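Trans-2-enoyl-CoA reductase (Treponema denticola ATCC 35405, PDB 4GGO) catalyses the NADH-dependent reduction of the carbon-carbon double bond of trans-2-enoyl-CoA thioesters such as crotonyl-CoA, a step of fatty acid synthesis. Local coordinates at residues E33-R38 and Q314-Y319; V274-G279 and R337-D342; P292-S297 and A355-V360; K303-H308 and E346-K351. All blocks are in the same frame, centred on the assembly; numbering follows the deposited sequence.

Contact 1 of 4, residues E33-R38 and Q314-Y319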
loop_
_atom_site.group_PDB
_atom_site.type_symbol
_atom_site.label_atom_id
_atom_site.label_comp_id
_atom_site.label_asym_id
_atom_site.label_seq_id
_atom_site.Cartn_x
_atom_site.Cartn_y
_atom_site.Cartn_z
ATOM N N GLU A 33 0.355 -0.516 -18.182
ATOM C CA GLU A 33 -0.537 -0.798 -19.303
ATOM C C GLU A 33 -2.001 -0.647 -18.904
ATOM O O GLU A 33 -2.807 -0.122 -19.673
ATOM C CB GLU A 33 -0.282 -2.196 -19.873
ATOM C CG GLU A 33 -1.185 -2.550 -21.050
ATOM C CD GLU A 33 -0.910 -3.931 -21.614
ATOM O OE1 GLU A 33 0.082 -4.563 -21.195
ATOM O OE2 GLU A 33 -1.691 -4.386 -22.478
ATOM N N TYR A 34 -2.343 -1.104 -17.702
ATOM C CA TYR A 34 -3.707 -0.959 -17.210
ATOM C C TYR A 34 -4.058 0.510 -17.028
ATOM O O TYR A 34 -5.140 0.951 -17.416
ATOM C CB TYR A 34 -3.911 -1.701 -15.885
ATOM C CG TYR A 34 -5.299 -1.502 -15.313
ATOM C CD1 TYR A 34 -6.356 -2.310 -15.713
ATOM C CD2 TYR A 34 -5.556 -0.498 -14.385
ATOM C CE1 TYR A 34 -7.627 -2.128 -15.201
ATOM C CE2 TYR A 34 -6.826 -0.309 -13.870
ATOM C CZ TYR A 34 -7.856 -1.127 -14.281
ATOM O OH TYR A 34 -9.121 -0.945 -13.771
ATOM N N THR A 35 -3.137 1.257 -16.427
ATOM C CA THR A 35 -3.351 2.670 -16.138
ATOM C C THR A 35 -3.613 3.483 -17.406
ATOM O O THR A 35 -4.468 4.369 -17.420
ATOM C CB THR A 35 -2.151 3.274 -15.378
ATOM O OG1 THR A 35 -1.921 2.528 -14.177
ATOM C CG2 THR A 35 -2.418 4.728 -15.021
ATOM N N LYS A 36 -2.876 3.175 -18.470
ATOM C CA LYS A 36 -3.064 3.855 -19.748
ATOM C C LYS A 36 -4.442 3.559 -20.332
ATOM O O LYS A 36 -5.025 4.393 -21.028
ATOM C CB LYS A 36 -1.970 3.452 -20.741
ATOM C CG LYS A 36 -0.583 3.965 -20.385
ATOM C CD LYS A 36 0.450 3.502 -21.400
ATOM C CE LYS A 36 1.819 4.094 -21.110
ATOM N NZ LYS A 36 1.819 5.577 -21.240
ATOM N N LYS A 37 -4.963 2.371 -20.043
ATOM C CA LYS A 37 -6.283 1.979 -20.526
ATOM C C LYS A 37 -7.388 2.464 -19.597
ATOM O O LYS A 37 -8.519 2.678 -20.027
ATOM C CB LYS A 37 -6.378 0.460 -20.669
ATOM C CG LYS A 37 -5.400 -0.144 -21.654
ATOM C CD LYS A 37 -5.609 -1.647 -21.763
ATOM C CE LYS A 37 -4.605 -2.273 -22.713
ATOM N NZ LYS A 37 -4.661 -1.651 -24.064
ATOM N N ARG A 38 -7.058 2.630 -18.320
ATOM C CA ARG A 38 -8.049 3.017 -17.322
ATOM C C ARG A 38 -8.239 4.530 -17.275
ATOM O O ARG A 38 -9.366 5.027 -17.281
ATOM C CB ARG A 38 -7.651 2.489 -15.942
ATOM C CG ARG A 38 -8.598 2.887 -14.826
ATOM C CD ARG A 38 -10.009 2.391 -15.095
ATOM N NE ARG A 38 -10.920 2.714 -14.001
ATOM C CZ ARG A 38 -11.573 3.866 -13.889
ATOM N NH1 ARG A 38 -11.410 4.816 -14.802
ATOM N NH2 ARG A 38 -12.386 4.073 -12.861
ATOM N N GLN A 314 -7.660 -0.188 -7.583
ATOM C CA GLN A 314 -8.034 0.642 -6.443
ATOM C C GLN A 314 -7.599 2.093 -6.609
ATOM O O GLN A 314 -8.398 3.013 -6.451
ATOM C CB GLN A 314 -7.407 0.082 -5.165
ATOM C CG GLN A 314 -8.243 -0.954 -4.454
ATOM C CD GLN A 314 -9.121 -0.348 -3.382
ATOM O OE1 GLN A 314 -8.630 0.087 -2.339
ATOM N NE2 GLN A 314 -10.425 -0.314 -3.629
ATOM N N ILE A 315 -6.323 2.291 -6.925
ATOM C CA ILE A 315 -5.745 3.629 -6.955
ATOM C C ILE A 315 -6.182 4.448 -8.170
ATOM O O ILE A 315 -6.424 5.650 -8.057
ATOM C CB ILE A 315 -4.210 3.581 -6.853
ATOM C CG1 ILE A 315 -3.798 2.826 -5.587
ATOM C CG2 ILE A 315 -3.633 4.982 -6.849
ATOM C CD1 ILE A 315 -4.478 3.325 -4.329
ATOM N N THR A 316 -6.292 3.804 -9.327
ATOM C CA THR A 316 -6.824 4.488 -10.500
ATOM C C THR A 316 -8.247 4.971 -10.231
ATOM O O THR A 316 -8.617 6.075 -10.625
ATOM C CB THR A 316 -6.802 3.604 -11.762
ATOM O OG1 THR A 316 -7.381 2.327 -11.470
ATOM C CG2 THR A 316 -5.378 3.417 -12.258
ATOM N N ARG A 317 -9.037 4.149 -9.543
ATOM C CA ARG A 317 -10.388 4.552 -9.157
ATOM C C ARG A 317 -10.336 5.702 -8.157
ATOM O O ARG A 317 -11.156 6.621 -8.210
ATOM C CB ARG A 317 -11.179 3.373 -8.577
ATOM C CG ARG A 317 -12.566 3.758 -8.075
ATOM C CD ARG A 317 -13.532 2.576 -8.073
ATOM N NE ARG A 317 -13.229 1.591 -7.037
ATOM C CZ ARG A 317 -13.723 1.627 -5.803
ATOM N NH1 ARG A 317 -14.538 2.608 -5.441
ATOM N NH2 ARG A 317 -13.401 0.684 -4.927
ATOM N N LEU A 318 -9.365 5.646 -7.251
ATOM C CA LEU A 318 -9.148 6.711 -6.276
ATOM C C LEU A 318 -8.891 8.058 -6.951
ATOM O O LEU A 318 -9.500 9.064 -6.595
ATOM C CB LEU A 318 -7.976 6.363 -5.357
ATOM C CG LEU A 318 -7.520 7.460 -4.391
ATOM C CD1 LEU A 318 -8.588 7.745 -3.342
ATOM C CD2 LEU A 318 -6.200 7.081 -3.734
ATOM N N TYR A 319 -7.983 8.072 -7.923
ATOM C CA TYR A 319 -7.657 9.294 -8.653
ATOM C C TYR A 319 -8.850 9.797 -9.462
ATOM O O TYR A 319 -9.213 10.972 -9.395
ATOM C CB TYR A 319 -6.474 9.055 -9.594
ATOM C CG TYR A 319 -5.103 9.223 -8.970
ATOM C CD1 TYR A 319 -4.612 8.302 -8.052
ATOM C CD2 TYR A 319 -4.286 10.290 -9.323
ATOM C CE1 TYR A 319 -3.350 8.452 -7.491
ATOM C CE2 TYR A 319 -3.027 10.448 -8.769
ATOM C CZ TYR A 319 -2.563 9.525 -7.854
ATOM O OH TYR A 319 -1.310 9.679 -7.303
#

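Contact 2 of 4, residues V274-G279 and R337-D342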
loop_
_atom_site.group_PDB
_atom_site.type_symbol
_atom_site.label_atom_id
_atom_site.label_comp_id
_atom_site.label_asym_id
_atom_site.label_seq_id
_atom_site.Cartn_x
_atom_site.Cartn_y
_atom_site.Cartn_z
ATOM N N VAL A 274 -7.518 10.801 5.378
ATOM C CA VAL A 274 -7.178 9.395 5.500
ATOM C C VAL A 274 -7.976 8.669 4.429
ATOM O O VAL A 274 -9.190 8.840 4.331
ATOM C CB VAL A 274 -7.538 8.822 6.881
ATOM C CG1 VAL A 274 -7.405 7.305 6.875
ATOM C CG2 VAL A 274 -6.653 9.432 7.958
ATOM N N SER A 275 -7.291 7.886 3.605
ATOM C CA SER A 275 -7.967 7.103 2.582
ATOM C C SER A 275 -8.035 5.648 3.018
ATOM O O SER A 275 -7.008 4.976 3.135
ATOM C CB SER A 275 -7.242 7.217 1.240
ATOM O OG SER A 275 -7.927 6.491 0.233
ATOM N N VAL A 276 -9.247 5.169 3.276
ATOM C CA VAL A 276 -9.441 3.785 3.678
ATOM C C VAL A 276 -9.568 2.915 2.436
ATOM O O VAL A 276 -10.532 3.034 1.679
ATOM C CB VAL A 276 -10.690 3.613 4.560
ATOM C CG1 VAL A 276 -10.706 2.225 5.183
ATOM C CG2 VAL A 276 -10.720 4.681 5.642
ATOM N N ASN A 277 -8.582 2.050 2.227
ATOM C CA ASN A 277 -8.551 1.194 1.050
ATOM C C ASN A 277 -9.067 -0.210 1.348
ATOM O O ASN A 277 -9.362 -0.542 2.497
ATOM C CB ASN A 277 -7.134 1.129 0.480
ATOM C CG ASN A 277 -6.620 2.490 0.037
ATOM O OD1 ASN A 277 -7.270 3.515 0.251
ATOM N ND2 ASN A 277 -5.442 2.503 -0.579
ATOM N N LYS A 278 -9.174 -1.033 0.308
ATOM C CA LYS A 278 -9.673 -2.394 0.469
ATOM C C LYS A 278 -8.602 -3.313 1.045
ATOM O O LYS A 278 -7.423 -2.958 1.095
ATOM C CB LYS A 278 -10.176 -2.953 -0.865
ATOM C CG LYS A 278 -9.073 -3.411 -1.809
ATOM C CD LYS A 278 -9.648 -3.960 -3.108
ATOM C CE LYS A 278 -10.409 -5.259 -2.886
ATOM N NZ LYS A 278 -9.497 -6.382 -2.526
ATOM N N GLY A 279 -9.020 -4.497 1.479
ATOM C CA GLY A 279 -8.098 -5.479 2.012
ATOM C C GLY A 279 -7.305 -6.156 0.915
ATOM O O GLY A 279 -7.809 -6.374 -0.187
ATOM N N ARG A 337 -13.327 10.890 5.923
ATOM C CA ARG A 337 -12.363 9.954 5.362
ATOM C C ARG A 337 -12.772 9.565 3.948
ATOM O O ARG A 337 -13.955 9.370 3.668
ATOM C CB ARG A 337 -12.272 8.693 6.225
ATOM C CG ARG A 337 -11.860 8.942 7.666
ATOM C CD ARG A 337 -11.965 7.672 8.502
ATOM N NE ARG A 337 -13.316 7.118 8.483
ATOM C CZ ARG A 337 -13.824 6.350 9.442
ATOM N NH1 ARG A 337 -13.093 6.047 10.507
ATOM N NH2 ARG A 337 -15.065 5.891 9.340
ATOM N N ILE A 338 -11.794 9.459 3.055
ATOM C CA ILE A 338 -12.044 8.922 1.725
ATOM C C ILE A 338 -12.202 7.409 1.837
ATOM O O ILE A 338 -11.388 6.744 2.477
ATOM C CB ILE A 338 -10.899 9.256 0.751
ATOM C CG1 ILE A 338 -10.795 10.769 0.550
ATOM C CG2 ILE A 338 -11.112 8.559 -0.585
ATOM C CD1 ILE A 338 -9.676 11.189 -0.378
ATOM N N ARG A 339 -13.255 6.871 1.227
ATOM C CA ARG A 339 -13.541 5.444 1.314
ATOM C C ARG A 339 -13.544 4.775 -0.055
ATOM O O ARG A 339 -14.461 4.979 -0.848
ATOM C CB ARG A 339 -14.896 5.212 1.992
ATOM C CG ARG A 339 -15.035 5.850 3.364
ATOM C CD ARG A 339 -14.081 5.221 4.366
ATOM N NE ARG A 339 -14.400 3.820 4.628
ATOM C CZ ARG A 339 -15.222 3.409 5.589
ATOM N NH1 ARG A 339 -15.812 4.292 6.382
ATOM N NH2 ARG A 339 -15.452 2.114 5.759
ATOM N N ILE A 340 -12.520 3.975 -0.333
ATOM C CA ILE A 340 -12.530 3.138 -1.528
ATOM C C ILE A 340 -12.579 1.665 -1.142
ATOM O O ILE A 340 -12.327 0.782 -1.963
ATOM C CB ILE A 340 -11.345 3.424 -2.475
ATOM C CG1 ILE A 340 -10.011 3.173 -1.771
ATOM C CG2 ILE A 340 -11.422 4.850 -3.008
ATOM C CD1 ILE A 340 -8.809 3.349 -2.678
ATOM N N ASP A 341 -12.908 1.415 0.122
ATOM C CA ASP A 341 -13.235 0.072 0.582
ATOM C C ASP A 341 -14.751 -0.090 0.549
ATOM O O ASP A 341 -15.307 -1.009 1.153
ATOM C CB ASP A 341 -12.708 -0.157 2.000
ATOM C CG ASP A 341 -13.298 0.813 3.009
ATOM O OD1 ASP A 341 -13.756 1.901 2.602
ATOM O OD2 ASP A 341 -13.299 0.487 4.214
ATOM N N ASP A 342 -15.410 0.819 -0.162
ATOM C CA ASP A 342 -16.868 0.853 -0.212
ATOM C C ASP A 342 -17.466 -0.365 -0.916
ATOM O O ASP A 342 -18.555 -0.812 -0.568
ATOM C CB ASP A 342 -17.363 2.160 -0.846
ATOM C CG ASP A 342 -16.703 2.454 -2.183
ATOM O OD1 ASP A 342 -15.638 1.873 -2.474
ATOM O OD2 ASP A 342 -17.251 3.279 -2.943
HETATM O O HOH W 1 -11.457 -1.089 4.911
#

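Contact 3 of 4, residues P292-S297 and A355-V360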
loop_
_atom_site.group_PDB
_atom_site.type_symbol
_atom_site.label_atom_id
_atom_site.label_comp_id
_atom_site.label_asym_id
_atom_site.label_seq_id
_atom_site.Cartn_x
_atom_site.Cartn_y
_atom_site.Cartn_z
ATOM N N PRO A 292 -6.301 -14.090 6.437
ATOM C CA PRO A 292 -6.073 -14.847 5.198
ATOM C C PRO A 292 -7.326 -15.567 4.704
ATOM O O PRO A 292 -7.538 -15.657 3.494
ATOM C CB PRO A 292 -5.009 -15.871 5.606
ATOM C CG PRO A 292 -4.332 -15.262 6.782
ATOM C CD PRO A 292 -5.427 -14.566 7.524
ATOM N N LEU A 293 -8.137 -16.071 5.628
ATOM C CA LEU A 293 -9.378 -16.747 5.266
ATOM C C LEU A 293 -10.400 -15.748 4.741
ATOM O O LEU A 293 -11.128 -16.030 3.791
ATOM C CB LEU A 293 -9.955 -17.503 6.464
ATOM C CG LEU A 293 -11.307 -18.180 6.224
ATOM C CD1 LEU A 293 -11.204 -19.206 5.104
ATOM C CD2 LEU A 293 -11.828 -18.824 7.498
ATOM N N TYR A 294 -10.454 -14.580 5.373
ATOM C CA TYR A 294 -11.347 -13.515 4.943
ATOM C C TYR A 294 -11.011 -13.039 3.532
ATOM O O TYR A 294 -11.891 -12.954 2.675
ATOM C CB TYR A 294 -11.289 -12.340 5.921
ATOM C CG TYR A 294 -11.943 -11.084 5.394
ATOM C CD1 TYR A 294 -13.323 -11.007 5.247
ATOM C CD2 TYR A 294 -11.185 -9.973 5.047
ATOM C CE1 TYR A 294 -13.930 -9.863 4.767
ATOM C CE2 TYR A 294 -11.783 -8.821 4.565
ATOM C CZ TYR A 294 -13.157 -8.773 4.426
ATOM O OH TYR A 294 -13.761 -7.632 3.949
ATOM N N LEU A 295 -9.735 -12.737 3.302
ATOM C CA LEU A 295 -9.274 -12.252 2.003
ATOM C C LEU A 295 -9.511 -13.267 0.892
ATOM O O LEU A 295 -9.960 -12.908 -0.193
ATOM C CB LEU A 295 -7.790 -11.882 2.058
ATOM C CG LEU A 295 -7.430 -10.629 2.855
ATOM C CD1 LEU A 295 -5.927 -10.437 2.888
ATOM C CD2 LEU A 295 -8.115 -9.408 2.266
ATOM N N ALA A 296 -9.202 -14.530 1.166
ATOM C CA ALA A 296 -9.433 -15.599 0.200
ATOM C C ALA A 296 -10.917 -15.701 -0.144
ATOM O O ALA A 296 -11.287 -15.925 -1.297
ATOM C CB ALA A 296 -8.918 -16.924 0.738
ATOM N N SER A 297 -11.761 -15.527 0.867
ATOM C CA SER A 297 -13.203 -15.552 0.671
ATOM C C SER A 297 -13.668 -14.281 -0.029
ATOM O O SER A 297 -14.555 -14.322 -0.881
ATOM C CB SER A 297 -13.919 -15.710 2.011
ATOM O OG SER A 297 -13.460 -16.863 2.696
ATOM N N ALA A 355 -21.059 -15.861 5.027
ATOM C CA ALA A 355 -21.669 -17.164 4.795
ATOM C C ALA A 355 -20.632 -18.143 4.259
ATOM O O ALA A 355 -20.627 -19.320 4.619
ATOM C CB ALA A 355 -22.837 -17.044 3.829
ATOM N N LEU A 356 -19.745 -17.641 3.405
ATOM C CA LEU A 356 -18.715 -18.466 2.789
ATOM C C LEU A 356 -17.697 -18.961 3.813
ATOM O O LEU A 356 -17.295 -20.125 3.783
ATOM C CB LEU A 356 -18.012 -17.690 1.672
ATOM C CG LEU A 356 -17.063 -18.479 0.770
ATOM C CD1 LEU A 356 -17.769 -19.691 0.184
ATOM C CD2 LEU A 356 -16.519 -17.587 -0.338
ATOM N N MET A 357 -17.291 -18.078 4.722
ATOM C CA MET A 357 -16.299 -18.426 5.738
ATOM C C MET A 357 -16.783 -19.531 6.680
ATOM O O MET A 357 -15.981 -20.311 7.192
ATOM C CB MET A 357 -15.883 -17.189 6.541
ATOM C CG MET A 357 -15.063 -16.176 5.751
ATOM S SD MET A 357 -14.347 -14.877 6.781
ATOM C CE MET A 357 -15.809 -13.961 7.257
ATOM N N GLU A 358 -18.091 -19.593 6.902
ATOM C CA GLU A 358 -18.671 -20.601 7.786
ATOM C C GLU A 358 -18.707 -21.988 7.147
ATOM O O GLU A 358 -18.782 -22.998 7.847
ATOM C CB GLU A 358 -20.083 -20.196 8.216
ATOM C CG GLU A 358 -20.134 -19.044 9.206
ATOM C CD GLU A 358 -21.550 -18.708 9.635
ATOM O OE1 GLU A 358 -22.500 -19.292 9.072
ATOM O OE2 GLU A 358 -21.714 -17.860 10.538
ATOM N N LYS A 359 -18.649 -22.033 5.821
ATOM C CA LYS A 359 -18.771 -23.294 5.096
ATOM C C LYS A 359 -17.417 -23.884 4.702
ATOM O O LYS A 359 -17.335 -25.041 4.289
ATOM C CB LYS A 359 -19.644 -23.108 3.853
ATOM C CG LYS A 359 -21.021 -22.544 4.150
ATOM C CD LYS A 359 -21.784 -22.243 2.872
ATOM C CE LYS A 359 -23.138 -21.619 3.172
ATOM N NZ LYS A 359 -24.016 -22.535 3.952
ATOM N N VAL A 360 -16.361 -23.088 4.833
ATOM C CA VAL A 360 -15.023 -23.531 4.453
ATOM C C VAL A 360 -14.529 -24.677 5.331
ATOM O O VAL A 360 -14.618 -24.619 6.556
ATOM C CB VAL A 360 -14.002 -22.374 4.508
ATOM C CG1 VAL A 360 -12.600 -22.881 4.217
ATOM C CG2 VAL A 360 -14.383 -21.287 3.520
#

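Contact 4 of 4, residues K303-H308 and E346-K351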
loop_
_atom_site.group_PDB
_atom_site.type_symbol
_atom_site.label_atom_id
_atom_site.label_comp_id
_atom_site.label_asym_id
_atom_site.label_seq_id
_atom_site.Cartn_x
_atom_site.Cartn_y
_atom_site.Cartn_z
ATOM N N LYS A 303 -14.741 -11.382 -7.101
ATOM C CA LYS A 303 -14.452 -11.762 -8.480
ATOM C C LYS A 303 -15.706 -12.301 -9.166
ATOM O O LYS A 303 -15.914 -12.077 -10.359
ATOM C CB LYS A 303 -13.311 -12.781 -8.549
ATOM C CG LYS A 303 -11.931 -12.168 -8.344
ATOM C CD LYS A 303 -10.834 -13.224 -8.321
ATOM C CE LYS A 303 -9.465 -12.581 -8.146
ATOM N NZ LYS A 303 -8.363 -13.582 -8.156
ATOM N N GLU A 304 -16.542 -13.002 -8.405
ATOM C CA GLU A 304 -17.806 -13.505 -8.932
ATOM C C GLU A 304 -18.806 -12.371 -9.157
ATOM O O GLU A 304 -19.586 -12.402 -10.107
ATOM C CB GLU A 304 -18.408 -14.566 -8.003
ATOM C CG GLU A 304 -17.647 -15.882 -7.990
ATOM C CD GLU A 304 -18.388 -16.980 -7.251
ATOM O OE1 GLU A 304 -19.519 -16.729 -6.782
ATOM O OE2 GLU A 304 -17.840 -18.096 -7.142
ATOM N N LYS A 305 -18.771 -11.370 -8.282
ATOM C CA LYS A 305 -19.682 -10.234 -8.383
ATOM C C LYS A 305 -19.223 -9.225 -9.432
ATOM O O LYS A 305 -20.032 -8.491 -9.997
ATOM C CB LYS A 305 -19.841 -9.548 -7.025
ATOM C CG LYS A 305 -20.636 -10.352 -6.009
ATOM C CD LYS A 305 -20.839 -9.565 -4.724
ATOM C CE LYS A 305 -21.757 -10.300 -3.760
ATOM N NZ LYS A 305 -23.141 -10.431 -4.294
ATOM N N GLY A 306 -17.918 -9.189 -9.683
ATOM C CA GLY A 306 -17.365 -8.311 -10.695
ATOM C C GLY A 306 -16.797 -7.017 -10.147
ATOM O O GLY A 306 -16.458 -6.115 -10.915
ATOM N N ASN A 307 -16.690 -6.918 -8.826
ATOM C CA ASN A 307 -16.157 -5.709 -8.204
ATOM C C ASN A 307 -14.810 -5.908 -7.508
ATOM O O ASN A 307 -14.414 -5.101 -6.665
ATOM C CB ASN A 307 -17.174 -5.087 -7.237
ATOM C CG ASN A 307 -17.579 -6.032 -6.123
ATOM O OD1 ASN A 307 -17.101 -7.161 -6.044
ATOM N ND2 ASN A 307 -18.463 -5.566 -5.248
ATOM N N HIS A 308 -14.106 -6.979 -7.862
ATOM C CA HIS A 308 -12.779 -7.220 -7.306
ATOM C C HIS A 308 -11.775 -6.202 -7.827
ATOM O O HIS A 308 -11.813 -5.821 -8.998
ATOM C CB HIS A 308 -12.288 -8.629 -7.630
ATOM C CG HIS A 308 -10.875 -8.884 -7.204
ATOM N ND1 HIS A 308 -10.505 -8.982 -5.880
ATOM C CD2 HIS A 308 -9.740 -9.040 -7.925
ATOM C CE1 HIS A 308 -9.203 -9.199 -5.804
ATOM N NE2 HIS A 308 -8.715 -9.238 -7.030
ATOM N N GLU A 346 -19.650 -3.384 1.160
ATOM C CA GLU A 346 -21.042 -3.481 0.735
ATOM C C GLU A 346 -21.705 -4.614 1.499
ATOM O O GLU A 346 -21.085 -5.648 1.740
ATOM C CB GLU A 346 -21.139 -3.771 -0.761
ATOM C CG GLU A 346 -20.981 -2.571 -1.660
ATOM C CD GLU A 346 -20.988 -2.963 -3.123
ATOM O OE1 GLU A 346 -21.611 -3.993 -3.456
ATOM O OE2 GLU A 346 -20.366 -2.250 -3.938
ATOM N N GLU A 347 -22.961 -4.414 1.880
ATOM C CA GLU A 347 -23.698 -5.412 2.643
ATOM C C GLU A 347 -23.785 -6.745 1.906
ATOM O O GLU A 347 -23.593 -7.804 2.502
ATOM C CB GLU A 347 -25.102 -4.903 2.974
ATOM C CG GLU A 347 -25.904 -5.853 3.848
ATOM C CD GLU A 347 -27.352 -5.445 3.986
ATOM O OE1 GLU A 347 -27.615 -4.305 4.421
ATOM O OE2 GLU A 347 -28.231 -6.271 3.664
ATOM N N ASP A 348 -24.061 -6.686 0.607
ATOM C CA ASP A 348 -24.203 -7.900 -0.190
ATOM C C ASP A 348 -22.883 -8.667 -0.278
ATOM O O ASP A 348 -22.869 -9.898 -0.318
ATOM C CB ASP A 348 -24.758 -7.574 -1.582
ATOM C CG ASP A 348 -23.774 -6.805 -2.445
ATOM O OD1 ASP A 348 -23.502 -5.622 -2.143
ATOM O OD2 ASP A 348 -23.283 -7.382 -3.438
ATOM N N VAL A 349 -21.776 -7.933 -0.292
ATOM C CA VAL A 349 -20.460 -8.556 -0.296
ATOM C C VAL A 349 -20.155 -9.207 1.052
ATOM O O VAL A 349 -19.790 -10.378 1.112
ATOM C CB VAL A 349 -19.347 -7.548 -0.650
ATOM C CG1 VAL A 349 -17.969 -8.163 -0.405
ATOM C CG2 VAL A 349 -19.483 -7.087 -2.096
ATOM N N GLN A 350 -20.321 -8.444 2.130
ATOM C CA GLN A 350 -19.983 -8.916 3.472
ATOM C C GLN A 350 -20.827 -10.107 3.926
ATOM O O GLN A 350 -20.334 -10.997 4.617
ATOM C CB GLN A 350 -20.085 -7.773 4.487
ATOM C CG GLN A 350 -18.968 -6.744 4.367
ATOM C CD GLN A 350 -17.594 -7.351 4.581
ATOM O OE1 GLN A 350 -17.355 -8.048 5.569
ATOM N NE2 GLN A 350 -16.683 -7.099 3.647
ATOM N N LYS A 351 -22.097 -10.125 3.536
ATOM C CA LYS A 351 -22.963 -11.240 3.890
ATOM C C LYS A 351 -22.570 -12.504 3.131
ATOM O O LYS A 351 -22.612 -13.604 3.676
ATOM C CB LYS A 351 -24.432 -10.883 3.659
ATOM C CG LYS A 351 -24.974 -9.901 4.684
ATOM C CD LYS A 351 -26.490 -9.824 4.642
ATOM C CE LYS A 351 -26.980 -9.299 3.306
ATOM N NZ LYS A 351 -28.448 -9.059 3.323
#

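Contact 1 of 4, residues E33-R38 and Q314-Y319
Thr316 is the side chain on which Tyr34, Thr35 and Arg38 converge; no hydrogen bond joins residues 33-38 to 314-319. The Tyr34 ring turns its edge to the threonine, with OG1 of Thr316 lying near the ring plane 3.6 Å from CE2 of Tyr34. Arg38 touches with its aliphatic part: CG stands anti to the backbone N (chi1 178°), which sets it 3.6 Å from both CB and OG1 of Thr316. On the methyl side, CG2 of Thr316 meets OG1 of Thr35 at 4.1 Å. Farther out, NH2 of Arg38 comes within 4.2 Å of CA of Arg317.

Both threonine hydroxyls turn back on their own helix. Thr316 OG1 is hydrogen-bonded to the carbonyls of Ile312 and Glu313, which share its single proton, and Thr35 OG1 to that of Gln31. Arg317 leads its guanidinium away to salt bridges with Glu309 and Asp342, keeping its NE 6.4 Å from NH2 of Arg38.

The short axes cross at -32° and approach to 10.6 Å, joining helix 21-38 to helix 311-323 beside the Rossmann-type core. The spacing of the arginine charges probably limits repulsion; the contact itself is van der Waals packing.

Contact 2 of 4, residues V274-G279 and R337-D342
Arg337 opens the pairing with Val274, its CB resting 3.6 Å from the carbonyl O of Val274; its guanidinium forms salt bridges with Glu257 and Asp333. Ile338 then bonds to both sides of Ser275: its N donates to Val274 O (3.0 Å) and its O accepts from Val276 N (2.8 Å, 161° at the hydrogen), the pattern of a parallel bridge. Arg339 runs alongside Val276, its bend at chi2 (-65°) placing CD 3.6 Å from CG2 of Val276, and its guanidinium grips Asp341 side-on, NE to OD1 and NH2 to OD2. Ile340 N continues the bonding to Val276 O at 3.0 Å. Asp341 sets OD2 3.3 Å from CG1 of Val276.

Strand 338-339 forms one edge of the seven-stranded parallel Rossmann-type sheet, beside strand 270-276. Backbone bonds fix the register, while the Arg339–Asp341 bridge, with Asp333 as a second carboxylate on NH1 of Arg339, probably offsets the arginine charge next to buried Val276.

Contact 3 of 4, residues P292-S297 and A355-V360
Met357 reaches from helix 347-359 toward Leu293, Tyr294 and Ser297 of helix 291-305. From CB, the first torsion places CG anti to the carbonyl carbon (chi1 -69°). There CG meets the serine, 3.5 Å from OG of Ser297, and also lies 4.3 Å from CG of Leu293. The next atom, SD, approaches the backbone of the facing helix, 3.8 Å from CA of Tyr294, and lies near the plane of the tyrosine ring, at its edge. Beyond the sulfur the chain bends (chi3 -70°), and CE ends about 4.4 Å from CD1 of Tyr294, at the margin of contact.

Helix 291-305 follows strand 270-276, and helix 347-359 follows strand 338-339, the neighbouring edge strand of the parallel Rossmann-type sheet. The short helix axes cross steeply, at 119°, and approach to 9.8 Å. Tyr294 also touches Tyr234, which binds substrate, and its hydroxyl is hydrogen-bonded to Glu344.

Apolar contacts flank the methionine. CD1 of Leu293 passes Val360, 4.0 Å from its CG1, the two side chains sliding by in opposite directions, while CD2 of Leu356 settles 4.0 Å from CB of Ser297. The serine hydroxyl donates to Leu293 O, which also accepts Ser297 N from the opposite face of its carbonyl plane.

Contact 4 of 4, residues K303-H308 and E346-K351
Lys305 and Asp348 are brought together by two first torsions: CG of Lys305 lies anti to its carbonyl carbon (chi1 -71°), and CG of Asp348 stands between its backbone N and carbonyl carbon (chi1 69°). The lysine chain runs extended as far as CE and bends at chi4, which leaves NZ 3.2 Å from OD2 of Asp348. This is a salt bridge whose hydrogen bond is weak. The side chains slide past each other in opposite directions, and CE of Lys305 takes part as well, 3.3 Å from OD2 of Asp348. CD of Lys305 packs on CG2 of Val349 at 3.9 Å. Asn307 and Glu346 reach tip to tip, their planes 60° apart, by proximity alone with no bond implied.

Glu346 is the N-cap residue of helix 347-359, which follows strand 338-339, and Gly306, with positive phi, comes just after helix 291-305. The contact therefore joins the C-terminal end of one helix to the first turn of the other at the protein surface, Val349 also packing on Met302.

Overall arrangement
Contacts 3 and 4 fasten the same two helices, 291-305 and 347-359, at sites whose centres are 13 Å apart; Tyr294 OH of contact 3 and Gln350 NE2 of contact 4 lie 3.0 Å apart, probably hydrogen-bonded. Contact 2 supplies the strands that precede these helices and meets contact 3 through packing of Gly279 on Leu295. Contact 1 joins contact 2 through Gln314, whose NE2 lies 2.8 Å from Ile340 O and whose OE1 lies 2.9 Å from Lys278 N. The NAD-binding residues Tyr62 and Lys253 border contact 2, about 3 Å from Lys278 and 4 Å from Arg337 between side chains, whereas Tyr294 of contact 3 lies about 8 Å, between side chains, from Tyr244, the probable proton donor.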